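Local coordinates for protein 11S globulin subunit beta (Cucurbita maxima, PDB 2E9Q) that serves as a seed storage protein of pumpkin, an 11S globulin that assembles into hexamers and acts as a nutrient reservoir, at residues R40-E44 / A45-E49; V243-D246 / E247-V251. All coordinates share one frame; numbering follows the deposited sequence. Where two conformers were deposited one is given.

Contact 1: R40-E44 / A45-E49. Unlike the reference sequence in segment 45-49: Gly-46 (reference Ile).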
loop_
_atom_site.group_PDB
_atom_site.type_symbol
_atom_site.label_atom_id
_atom_site.label_comp_id
_atom_site.label_asym_id
_atom_site.label_seq_id
_atom_site.Cartn_x
_atom_site.Cartn_y
_atom_site.Cartn_z
ATOM N N ARG A 40 -21.649 -21.131 12.127
ATOM C CA ARG A 40 -21.102 -22.473 12.247
ATOM C C ARG A 40 -21.493 -23.401 11.114
ATOM O O ARG A 40 -22.623 -23.361 10.640
ATOM C CB ARG A 40 -21.539 -23.109 13.565
ATOM C CG ARG A 40 -20.898 -22.485 14.776
ATOM C CD ARG A 40 -21.459 -23.036 16.070
ATOM N NE ARG A 40 -20.954 -22.265 17.197
ATOM C CZ ARG A 40 -21.073 -20.946 17.307
ATOM N NH1 ARG A 40 -21.688 -20.240 16.361
ATOM N NH2 ARG A 40 -20.563 -20.327 18.360
ATOM N N ALA A 41 -20.544 -24.238 10.695
ATOM C CA ALA A 41 -20.762 -25.214 9.629
ATOM C C ALA A 41 -20.285 -26.594 10.092
ATOM O O ALA A 41 -19.095 -26.819 10.341
ATOM C CB ALA A 41 -20.016 -24.799 8.362
ATOM N N GLU A 42 -21.230 -27.515 10.212
ATOM C CA GLU A 42 -20.942 -28.872 10.653
ATOM C C GLU A 42 -20.436 -29.711 9.487
ATOM O O GLU A 42 -20.954 -29.639 8.377
ATOM C CB GLU A 42 -22.215 -29.497 11.247
ATOM C CG GLU A 42 -22.724 -28.801 12.514
ATOM C CD GLU A 42 -21.903 -29.145 13.744
ATOM O OE1 GLU A 42 -21.925 -28.356 14.719
ATOM O OE2 GLU A 42 -21.244 -30.214 13.732
ATOM N N ALA A 43 -19.411 -30.505 9.738
ATOM C CA ALA A 43 -18.871 -31.352 8.691
ATOM C C ALA A 43 -18.898 -32.801 9.159
ATOM O O ALA A 43 -19.188 -33.081 10.322
ATOM C CB ALA A 43 -17.433 -30.929 8.353
ATOM N N GLU A 44 -18.596 -33.712 8.249
ATOM C CA GLU A 44 -18.581 -35.125 8.575
ATOM C C GLU A 44 -17.636 -35.435 9.723
ATOM O O GLU A 44 -17.990 -36.194 10.626
ATOM C CB GLU A 44 -18.191 -35.943 7.340
ATOM C CG GLU A 44 -18.039 -37.440 7.604
ATOM C CD GLU A 44 -17.684 -38.219 6.347
ATOM O OE1 GLU A 44 -18.544 -38.969 5.839
ATOM O OE2 GLU A 44 -16.542 -38.070 5.861
ATOM N N ALA A 45 -16.449 -34.834 9.719
ATOM C CA ALA A 45 -15.473 -35.117 10.768
ATOM C C ALA A 45 -15.083 -33.956 11.670
ATOM O O ALA A 45 -14.015 -33.969 12.274
ATOM C CB ALA A 45 -14.221 -35.722 10.144
ATOM N N GLY A 46 -15.950 -32.959 11.780
ATOM C CA GLY A 46 -15.643 -31.822 12.627
ATOM C C GLY A 46 -16.571 -30.675 12.314
ATOM O O GLY A 46 -17.640 -30.886 11.746
ATOM N N PHE A 47 -16.171 -29.462 12.669
ATOM C CA PHE A 47 -17.008 -28.303 12.397
ATOM C C PHE A 47 -16.203 -27.010 12.385
ATOM O O PHE A 47 -15.164 -26.900 13.030
ATOM C CB PHE A 47 -18.154 -28.226 13.427
ATOM C CG PHE A 47 -17.691 -28.118 14.851
ATOM C CD1 PHE A 47 -17.427 -26.877 15.418
ATOM C CD2 PHE A 47 -17.527 -29.259 15.629
ATOM C CE1 PHE A 47 -17.006 -26.765 16.740
ATOM C CE2 PHE A 47 -17.103 -29.169 16.956
ATOM C CZ PHE A 47 -16.842 -27.915 17.516
ATOM N N THR A 48 -16.710 -26.032 11.649
ATOM C CA THR A 48 -16.062 -24.742 11.493
ATOM C C THR A 48 -16.890 -23.589 12.042
ATOM O O THR A 48 -18.066 -23.433 11.705
ATOM C CB THR A 48 -15.804 -24.471 10.007
ATOM O OG1 THR A 48 -14.970 -25.510 9.486
ATOM C CG2 THR A 48 -15.156 -23.098 9.804
ATOM N N GLU A 49 -16.258 -22.775 12.876
ATOM C CA GLU A 49 -16.907 -21.625 13.465
ATOM C C GLU A 49 -16.261 -20.357 12.892
ATOM O O GLU A 49 -15.030 -20.300 12.714
ATOM C CB GLU A 49 -16.750 -21.673 14.982
ATOM C CG GLU A 49 -17.477 -22.853 15.638
ATOM C CD GLU A 49 -17.230 -22.922 17.131
ATOM O OE1 GLU A 49 -16.157 -23.415 17.542
ATOM O OE2 GLU A 49 -18.101 -22.461 17.894
#
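Arg-40 and Glu-49 face each other as a non-hydrogen-bonded pair of an antiparallel hairpin. In the conformer given, one of two for this arginine, CB lies near Thr-48 O, CG sits beside the backbone N (chi1 -70°), and the chain runs extended as far as NE. Arg-40 CG packs on Glu-49 CG at 3.5 Å, and CD passes near the same methylene. Arg-40 NE makes this copy's salt bridge, 2.9 Å from Glu-49 OE2; NH2 lies somewhat farther from that oxygen, and guanidinium and carboxylate planes stand 60° apart. At the tip, NH1 pairs with a bound phosphate ion, probably from the crystallisation liquor. The other carboxylate oxygen, Glu-49 OE1, is bridged by Arg-67 on the next strand, so each oxygen has an arginine partner.

Further along the same face, the carboxylate of Glu-42 lies alongside Phe-47, Glu-42 OE2 3.7 Å from Phe-47 CB. Between these pairs Ala-41 and Thr-48 bond in both directions, Ala-41 N to Thr-48 O and Thr-48 N to Ala-41 O, each at 2.8 Å. Nearer the turn, Ala-43 N reaches Gly-46 O. This is a tight beta hairpin, its first strand forming one edge of a sheet in the N-terminal cupin domain.

Contact 2: V243-D246 / E247-V251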
loop_
_atom_site.group_PDB
_atom_site.type_symbol
_atom_site.label_atom_id
_atom_site.label_comp_id
_atom_site.label_asym_id
_atom_site.label_seq_id
_atom_site.Cartn_x
_atom_site.Cartn_y
_atom_site.Cartn_z
ATOM N N VAL A 243 -13.554 -33.968 6.202
ATOM C CA VAL A 243 -13.980 -35.340 5.941
ATOM C C VAL A 243 -13.287 -36.469 6.716
ATOM O O VAL A 243 -12.168 -36.328 7.211
ATOM C CB VAL A 243 -13.861 -35.651 4.442
ATOM C CG1 VAL A 243 -14.596 -34.590 3.634
ATOM C CG2 VAL A 243 -12.393 -35.702 4.035
ATOM N N GLN A 244 -13.978 -37.598 6.815
ATOM C CA GLN A 244 -13.446 -38.769 7.501
ATOM C C GLN A 244 -12.571 -39.503 6.491
ATOM O O GLN A 244 -13.019 -39.800 5.385
ATOM C CB GLN A 244 -14.589 -39.687 7.940
ATOM C CG GLN A 244 -14.192 -40.752 8.951
ATOM C CD GLN A 244 -14.114 -40.199 10.363
ATOM O OE1 GLN A 244 -13.753 -40.905 11.309
ATOM N NE2 GLN A 244 -14.468 -38.924 10.514
ATOM N N VAL A 245 -11.322 -39.772 6.850
ATOM C CA VAL A 245 -10.438 -40.490 5.936
ATOM C C VAL A 245 -10.772 -41.976 6.040
ATOM O O VAL A 245 -10.906 -42.523 7.137
ATOM C CB VAL A 245 -8.948 -40.288 6.284
ATOM C CG1 VAL A 245 -8.618 -38.806 6.298
ATOM C CG2 VAL A 245 -8.633 -40.917 7.614
ATOM N N ASP A 246 -10.905 -42.625 4.893
ATOM C CA ASP A 246 -11.243 -44.035 4.872
ATOM C C ASP A 246 -10.125 -44.984 5.286
ATOM O O ASP A 246 -8.949 -44.620 5.321
ATOM C CB ASP A 246 -11.777 -44.407 3.489
ATOM C CG ASP A 246 -13.175 -43.861 3.249
ATOM O OD1 ASP A 246 -13.419 -42.681 3.590
ATOM O OD2 ASP A 246 -14.027 -44.608 2.721
ATOM N N GLU A 247 -10.537 -46.206 5.611
ATOM C CA GLU A 247 -9.671 -47.299 6.048
ATOM C C GLU A 247 -8.196 -47.259 5.655
ATOM O O GLU A 247 -7.330 -47.539 6.486
ATOM C CB GLU A 247 -10.261 -48.630 5.566
ATOM C CG GLU A 247 -10.326 -48.750 4.041
ATOM C CD GLU A 247 -11.036 -50.012 3.567
ATOM O OE1 GLU A 247 -12.239 -50.180 3.884
ATOM O OE2 GLU A 247 -10.392 -50.834 2.873
ATOM N N ASP A 248 -7.909 -46.920 4.400
ATOM C CA ASP A 248 -6.531 -46.908 3.910
ATOM C C ASP A 248 -5.672 -45.672 4.180
ATOM O O ASP A 248 -4.578 -45.797 4.733
ATOM C CB ASP A 248 -6.514 -47.212 2.408
ATOM C CG ASP A 248 -7.127 -48.565 2.079
ATOM O OD1 ASP A 248 -6.936 -49.515 2.870
ATOM O OD2 ASP A 248 -7.790 -48.682 1.024
ATOM N N PHE A 249 -6.141 -44.493 3.776
ATOM C CA PHE A 249 -5.392 -43.251 3.986
ATOM C C PHE A 249 -4.621 -43.256 5.303
ATOM O O PHE A 249 -5.183 -42.935 6.351
ATOM C CB PHE A 249 -6.346 -42.050 3.982
ATOM C CG PHE A 249 -5.670 -40.727 4.243
ATOM C CD1 PHE A 249 -5.488 -39.815 3.214
ATOM C CD2 PHE A 249 -5.214 -40.393 5.517
ATOM C CE1 PHE A 249 -4.867 -38.592 3.446
ATOM C CE2 PHE A 249 -4.590 -39.173 5.758
ATOM C CZ PHE A 249 -4.417 -38.273 4.720
ATOM N N GLU A 250 -3.337 -43.605 5.252
ATOM C CA GLU A 250 -2.502 -43.630 6.455
ATOM C C GLU A 250 -1.006 -43.698 6.126
ATOM O O GLU A 250 -0.160 -43.293 6.932
ATOM C CB GLU A 250 -2.856 -44.828 7.349
ATOM C CG GLU A 250 -4.222 -44.779 8.027
ATOM C CD GLU A 250 -5.249 -45.672 7.347
ATOM O OE1 GLU A 250 -5.017 -46.899 7.282
ATOM O OE2 GLU A 250 -6.286 -45.149 6.877
ATOM N N VAL A 251 -0.688 -44.218 4.943
ATOM C CA VAL A 251 0.696 -44.362 4.504
ATOM C C VAL A 251 1.461 -43.052 4.643
ATOM O O VAL A 251 2.692 -43.039 4.702
ATOM C CB VAL A 251 0.766 -44.802 3.028
ATOM C CG1 VAL A 251 2.120 -45.452 2.742
ATOM C CG2 VAL A 251 -0.388 -45.744 2.706
#
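Val-245 meets Phe-249 where the chain turns back on itself after strand 242-244. One methyl, Val-245 CG1, sits over a face of the Phe-249 ring in a CH-pi contact, 4.1 Å from the centroid and 20° off the ring normal, displaced toward the rim on the CD2 side. The valine's branch point follows close behind, Val-245 CB lying 3.8 Å from Phe-249 CD2. On the aromatic side, CG stands opposite the backbone N (chi1 178°), bringing one ring face to Val-245 CG1.

The turn that brings the two together runs through Asp-246, Glu-247 and Asp-248. Asp-246 O points into it, 3.2 Å from Phe-249 N. All three acidic side chains are exposed, while Val-245 and Phe-249 are buried. The bend leads out of the N-terminal cupin domain's curled antiparallel sheet, in which strand 242-244 pairs with strand 74-81.

Next come the groups packed around this pair. Val-245 is held by a backbone hydrogen bond to Lys-73 and also packs on Leu-75, whereas the Phe-249 ring meets Tyr-148 with planes at about 45°. Were Phe-249 exchanged for an alanine, Val-245 CG1 would probably lose its aromatic partner and a gap would open beside Tyr-148. Across the subunit boundary, Asn-427 of a neighbouring subunit packs on both Val-245 and Phe-249 and accepts a hydrogen bond from Asp-246 N through OD1.

Overall arrangement
Along the chain, contact 1 closes long before contact 2 opens, yet their centres are about 18 Å apart and they lie on the same side of the chain's centre. The turn of the hairpin meets the strand of contact 2 directly: Glu-44 OE2 takes a probable hydrogen bond from Gln-244 N at 2.8 Å, and Ala-45 CB packs against Gln-244 NE2. Two sheets of the N-terminal cupin domain are thereby joined, one edged by strand 39-43 and the other containing strand 242-244. Contact 1 touches no other protein chain of the assembly, whereas 243-251 lies against a second subunit, another copy of the protein, linking this corner of the domain to the subunit interface.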